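PDB 5VA8: short-chain dehydrogenase/reductase SDR from Paraburkholderia phymatum, which binds NADP and, as a member of the short-chain dehydrogenase/reductase family, probably catalyses an NADP(H)-dependent oxidation or reduction. Local coordinates for residues L27-E38 with P233-C244. Residues are numbered along the deposited sequence; the frame is centred on the assembly and turned at random.
Sequences LGRGCAEALAAE and PDEFGRACAFLC. With NAP (NADP nicotinamide-adenine-dinucleotide phosphate), chain E.
Gly30 and Cys31 meet Gly237 where helices 27-37 and 233-243 cross at -54°, their axes 7.3 Å apart. Neither Gly30 nor Gly237 has a side chain to hold the backbones apart. Gly237 CA lies 3.4 Å from Gly30 O in a CA-H...O contact; Ala34 CB sits 3.2 Å from Gly237 O. Toward the cofactor, Leu27 CD1 stands over the centre of the Phe236 ring, a CH-pi contact 4.3 Å from the centroid, while CD2 reaches the CG end. With CG anti to the backbone N (chi1 -171°), Phe236 reaches toward helix 27-37, and Cys31 SG comes in obliquely at its CD2-CE2 side, also packing 3.6 Å from Cys240 CB. Both helices lie on the same side of the parallel Rossmann-fold sheet; helix 27-37 follows its first strand, 17-20, and Leu27 N donates a 2.8 Å hydrogen bond to the NADP phosphate oxygen O1N. Farther along, Leu35 CD2 rests against Ala241 CA and Cys244 CB. At the polar margin, in one of two modelled conformers, Arg238 is weakly paired through NE with Asp234 and has NH1 beside Ala37 CB. One water donates to Glu38 OE2 and Ala34 O, with an apparent link to NH1 in that conformer; another joins Gly30 O to Asp234 O.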
loop_
_atom_site.group_PDB
_atom_site.type_symbol
_atom_site.label_atom_id
_atom_site.label_comp_id
_atom_site.label_asym_id
_atom_site.label_seq_id
_atom_site.Cartn_x
_atom_site.Cartn_y
_atom_site.Cartn_z
ATOM N N LEU A 27 11.442 -1.634 -23.931
ATOM C CA LEU A 27 10.063 -1.370 -23.523
ATOM C C LEU A 27 9.468 -0.193 -24.279
ATOM O O LEU A 27 8.289 -0.222 -24.656
ATOM C CB LEU A 27 9.996 -1.103 -22.025
ATOM C CG LEU A 27 10.514 -2.239 -21.154
ATOM C CD1 LEU A 27 10.383 -1.856 -19.699
ATOM C CD2 LEU A 27 9.750 -3.526 -21.451
ATOM N N GLY A 28 10.256 0.865 -24.485
ATOM C CA GLY A 28 9.745 1.998 -25.236
ATOM C C GLY A 28 9.375 1.611 -26.655
ATOM O O GLY A 28 8.311 1.986 -27.155
ATOM N N ARG A 29 10.250 0.846 -27.327
ATOM C CA ARG A 29 9.899 0.335 -28.649
ATOM C C ARG A 29 8.622 -0.499 -28.591
ATOM O O ARG A 29 7.740 -0.365 -29.451
ATOM C CB ARG A 29 11.046 -0.493 -29.235
ATOM C CG ARG A 29 10.679 -1.088 -30.593
ATOM C CD ARG A 29 11.812 -1.849 -31.283
ATOM N NE ARG A 29 11.310 -2.452 -32.521
ATOM C CZ ARG A 29 12.055 -3.116 -33.405
ATOM N NH1 ARG A 29 13.356 -3.281 -33.203
ATOM N NH2 ARG A 29 11.493 -3.620 -34.497
ATOM N N GLY A 30 8.500 -1.353 -27.578
ATOM C CA GLY A 30 7.297 -2.160 -27.453
ATOM C C GLY A 30 6.036 -1.318 -27.350
ATOM O O GLY A 30 5.000 -1.672 -27.919
ATOM N N CYS A 31 6.106 -0.198 -26.622
ATOM C CA CYS A 31 4.958 0.703 -26.546
ATOM C C CYS A 31 4.678 1.354 -27.894
ATOM O O CYS A 31 3.516 1.446 -28.318
ATOM C CB CYS A 31 5.183 1.779 -25.481
ATOM S SG CYS A 31 5.255 1.132 -23.797
ATOM N N ALA A 32 5.726 1.822 -28.577
ATOM C CA ALA A 32 5.532 2.452 -29.877
ATOM C C ALA A 32 4.909 1.488 -30.873
ATOM O O ALA A 32 3.995 1.864 -31.616
ATOM C CB ALA A 32 6.865 2.978 -30.413
ATOM N N GLU A 33 5.394 0.243 -30.914
ATOM C CA GLU A 33 4.850 -0.732 -31.855
ATOM C C GLU A 33 3.389 -1.037 -31.545
ATOM O O GLU A 33 2.576 -1.192 -32.463
ATOM C CB GLU A 33 5.676 -2.022 -31.829
ATOM C CG GLU A 33 7.129 -1.794 -32.252
ATOM C CD GLU A 33 7.811 -3.031 -32.795
ATOM O OE1 GLU A 33 7.349 -3.549 -33.834
ATOM O OE2 GLU A 33 8.815 -3.481 -32.190
ATOM N N ALA A 34 3.044 -1.144 -30.261
ATOM C CA ALA A 34 1.671 -1.493 -29.904
ATOM C C ALA A 34 0.715 -0.352 -30.217
ATOM O O ALA A 34 -0.396 -0.590 -30.706
ATOM C CB ALA A 34 1.592 -1.875 -28.426
ATOM N N LEU A 35 1.134 0.894 -29.966
ATOM C CA LEU A 35 0.295 2.039 -30.323
ATOM C C LEU A 35 0.141 2.148 -31.836
ATOM O O LEU A 35 -0.973 2.333 -32.345
ATOM C CB LEU A 35 0.877 3.330 -29.734
ATOM C CG LEU A 35 0.837 3.417 -28.205
ATOM C CD1 LEU A 35 1.701 4.576 -27.699
ATOM C CD2 LEU A 35 -0.604 3.560 -27.709
ATOM N N ALA A 36 1.243 2.010 -32.578
ATOM C CA ALA A 36 1.158 2.056 -34.037
ATOM C C ALA A 36 0.236 0.969 -34.577
ATOM O O ALA A 36 -0.497 1.194 -35.551
ATOM C CB ALA A 36 2.555 1.927 -34.649
ATOM N N ALA A 37 0.262 -0.224 -33.962
ATOM C CA ALA A 37 -0.597 -1.319 -34.399
ATOM C C ALA A 37 -2.073 -0.981 -34.257
ATOM O O ALA A 37 -2.907 -1.565 -34.959
ATOM C CB ALA A 37 -0.285 -2.589 -33.603
ATOM N N GLU A 38 -2.415 -0.062 -33.360
ATOM C CA GLU A 38 -3.786 0.399 -33.212
ATOM C C GLU A 38 -4.039 1.693 -33.980
ATOM O O GLU A 38 -5.050 2.364 -33.743
ATOM C CB GLU A 38 -4.123 0.568 -31.730
ATOM C CG GLU A 38 -3.823 -0.669 -30.867
ATOM C CD GLU A 38 -4.469 -1.956 -31.380
ATOM O OE1 GLU A 38 -5.546 -1.901 -32.014
ATOM O OE2 GLU A 38 -3.882 -3.038 -31.154
ATOM N N PRO A 233 8.845 -7.242 -24.197
ATOM C CA PRO A 233 8.447 -5.878 -24.569
ATOM C C PRO A 233 7.106 -5.826 -25.271
ATOM O O PRO A 233 6.379 -4.840 -25.108
ATOM C CB PRO A 233 9.591 -5.411 -25.483
ATOM C CG PRO A 233 10.756 -6.208 -25.044
ATOM C CD PRO A 233 10.204 -7.566 -24.659
ATOM N N ASP A 234 6.746 -6.865 -26.031
ATOM C CA ASP A 234 5.452 -6.869 -26.713
ATOM C C ASP A 234 4.295 -6.782 -25.721
ATOM O O ASP A 234 3.411 -5.931 -25.860
ATOM C CB ASP A 234 5.324 -8.119 -27.589
ATOM C CG ASP A 234 4.044 -8.128 -28.419
ATOM O OD1 ASP A 234 2.956 -8.385 -27.861
ATOM O OD2 ASP A 234 4.126 -7.872 -29.640
ATOM N N GLU A 235 4.274 -7.664 -24.713
ATOM C CA GLU A 235 3.149 -7.634 -23.779
ATOM C C GLU A 235 3.146 -6.357 -22.946
ATOM O O GLU A 235 2.073 -5.865 -22.587
ATOM C CB GLU A 235 3.150 -8.881 -22.881
ATOM C CG GLU A 235 4.209 -8.890 -21.774
ATOM C CD GLU A 235 4.387 -10.259 -21.139
ATOM O OE1 GLU A 235 3.379 -10.999 -20.989
ATOM O OE2 GLU A 235 5.535 -10.595 -20.790
ATOM N N PHE A 236 4.325 -5.797 -22.649
ATOM C CA PHE A 236 4.383 -4.508 -21.966
ATOM C C PHE A 236 3.715 -3.424 -22.808
ATOM O O PHE A 236 2.894 -2.645 -22.308
ATOM C CB PHE A 236 5.840 -4.138 -21.673
ATOM C CG PHE A 236 5.992 -2.937 -20.782
ATOM C CD1 PHE A 236 5.888 -3.061 -19.399
ATOM C CD2 PHE A 236 6.218 -1.678 -21.327
ATOM C CE1 PHE A 236 6.027 -1.948 -18.574
ATOM C CE2 PHE A 236 6.352 -0.563 -20.507
ATOM C CZ PHE A 236 6.253 -0.697 -19.132
ATOM N N GLY A 237 4.048 -3.385 -24.102
ATOM C CA GLY A 237 3.431 -2.414 -24.992
ATOM C C GLY A 237 1.927 -2.583 -25.107
ATOM O O GLY A 237 1.195 -1.597 -25.226
ATOM N N ARG A 238 1.443 -3.831 -25.092
ATOM C CA ARG A 238 0.001 -4.046 -25.170
ATOM C C ARG A 238 -0.709 -3.472 -23.951
ATOM O O ARG A 238 -1.793 -2.892 -24.077
ATOM C CB ARG A 238 -0.314 -5.537 -25.314
ATOM C CG ARG A 238 0.347 -6.220 -26.496
ATOM C CD ARG A 238 -0.112 -5.684 -27.840
ATOM N NE ARG A 238 0.414 -6.519 -28.922
ATOM C CZ ARG A 238 0.332 -6.227 -30.217
ATOM N NH1 ARG A 238 -0.252 -5.105 -30.618
ATOM N NH2 ARG A 238 0.843 -7.059 -31.116
ATOM N N ALA A 239 -0.122 -3.627 -22.760
ATOM C CA ALA A 239 -0.720 -3.014 -21.575
ATOM C C ALA A 239 -0.716 -1.495 -21.689
ATOM O O ALA A 239 -1.695 -0.834 -21.329
ATOM C CB ALA A 239 0.020 -3.452 -20.312
ATOM N N CYS A 240 0.376 -0.928 -22.201
ATOM C CA CYS A 240 0.416 0.506 -22.451
ATOM C C CYS A 240 -0.702 0.929 -23.401
ATOM O O CYS A 240 -1.405 1.915 -23.156
ATOM C CB CYS A 240 1.780 0.885 -23.022
ATOM S SG CYS A 240 1.983 2.657 -23.341
ATOM N N ALA A 241 -0.888 0.180 -24.489
ATOM C CA ALA A 241 -1.924 0.535 -25.454
ATOM C C ALA A 241 -3.305 0.482 -24.817
ATOM O O ALA A 241 -4.148 1.345 -25.081
ATOM C CB ALA A 241 -1.855 -0.383 -26.678
ATOM N N PHE A 242 -3.556 -0.512 -23.955
ATOM C CA PHE A 242 -4.859 -0.542 -23.295
ATOM C C PHE A 242 -5.071 0.703 -22.433
ATOM O O PHE A 242 -6.150 1.313 -22.468
ATOM C CB PHE A 242 -5.030 -1.803 -22.452
ATOM C CG PHE A 242 -6.400 -1.898 -21.854
ATOM C CD1 PHE A 242 -7.456 -2.347 -22.622
ATOM C CD2 PHE A 242 -6.649 -1.430 -20.576
ATOM C CE1 PHE A 242 -8.750 -2.402 -22.099
ATOM C CE2 PHE A 242 -7.942 -1.475 -20.050
ATOM C CZ PHE A 242 -8.980 -1.959 -20.815
ATOM N N LEU A 243 -4.057 1.099 -21.655
ATOM C CA LEU A 243 -4.188 2.314 -20.852
ATOM C C LEU A 243 -4.441 3.528 -21.727
ATOM O O LEU A 243 -5.140 4.464 -21.313
ATOM C CB LEU A 243 -2.933 2.556 -20.012
ATOM C CG LEU A 243 -2.760 1.687 -18.768
ATOM C CD1 LEU A 243 -1.372 1.921 -18.179
ATOM C CD2 LEU A 243 -3.847 1.975 -17.735
ATOM N N CYS A 244 -3.895 3.530 -22.936
ATOM C CA CYS A 244 -4.054 4.677 -23.813
ATOM C C CYS A 244 -5.371 4.670 -24.569
ATOM O O CYS A 244 -5.642 5.624 -25.302
ATOM C CB CYS A 244 -2.891 4.738 -24.809
ATOM S SG CYS A 244 -1.295 5.126 -24.042
HETATM P PA NAP E . 16.693 -0.648 -23.418
HETATM O O1A NAP E . 16.292 -1.913 -24.061
HETATM O O2A NAP E . 18.182 -0.432 -23.247
HETATM O O5B NAP E . 16.053 0.533 -24.292
HETATM C C5B NAP E . 16.284 1.893 -23.895
HETATM C C4B NAP E . 15.846 2.768 -25.037
HETATM O O4B NAP E . 15.805 4.136 -24.580
HETATM C C3B NAP E . 16.778 2.772 -26.248
HETATM O O3B NAP E . 16.022 3.023 -27.425
HETATM C C2B NAP E . 17.697 3.949 -25.932
HETATM O O2B NAP E . 18.357 4.377 -27.145
HETATM C C1B NAP E . 16.673 4.932 -25.362
HETATM N N9A NAP E . 17.232 5.951 -24.480
HETATM C C8A NAP E . 17.915 5.740 -23.312
HETATM N N7A NAP E . 18.212 6.839 -22.659
HETATM C C5A NAP E . 17.696 7.847 -23.460
HETATM C C6A NAP E . 17.694 9.250 -23.336
HETATM N N6A NAP E . 18.247 9.907 -22.309
HETATM N N1A NAP E . 17.107 9.969 -24.318
HETATM C C2A NAP E . 16.549 9.314 -25.345
HETATM N N3A NAP E . 16.490 7.997 -25.569
HETATM C C4A NAP E . 17.089 7.316 -24.587
HETATM O O3 NAP E . 16.028 -0.505 -21.971
HETATM P PN NAP E . 14.638 -1.010 -21.357
HETATM O O1N NAP E . 13.567 -0.858 -22.362
HETATM O O2N NAP E . 14.871 -2.337 -20.748
HETATM O O5D NAP E . 14.461 0.061 -20.186
HETATM C C5D NAP E . 13.616 1.219 -20.347
HETATM C C4D NAP E . 13.466 1.826 -18.974
HETATM O O4D NAP E . 12.770 0.886 -18.122
HETATM C C3D NAP E . 14.776 2.158 -18.249
HETATM O O3D NAP E . 14.626 3.331 -17.450
HETATM C C2D NAP E . 14.973 0.939 -17.353
HETATM O O2D NAP E . 15.788 1.173 -16.209
HETATM C C1D NAP E . 13.520 0.692 -16.959
HETATM N N1N NAP E . 13.253 -0.679 -16.458
HETATM C C2N NAP E . 13.667 -1.747 -17.160
HETATM C C3N NAP E . 13.363 -3.018 -16.720
HETATM C C7N NAP E . 13.753 -4.285 -17.418
HETATM O O7N NAP E . 13.830 -5.338 -16.755
HETATM N N7N NAP E . 14.132 -4.212 -18.691
HETATM C C4N NAP E . 12.560 -3.150 -15.589
HETATM C C5N NAP E . 12.163 -2.026 -14.884
HETATM C C6N NAP E . 12.534 -0.792 -15.326
HETATM P P2B NAP E . 19.683 5.293 -27.099
HETATM O O1X NAP E . 19.252 6.638 -26.616
HETATM O O2X NAP E . 20.680 4.624 -26.151
HETATM O O3X NAP E . 20.182 5.283 -28.558
HETATM O O HOH W 1 4.073 -4.303 -28.530
HETATM O O HOH W 2 -1.521 -3.128 -29.822
#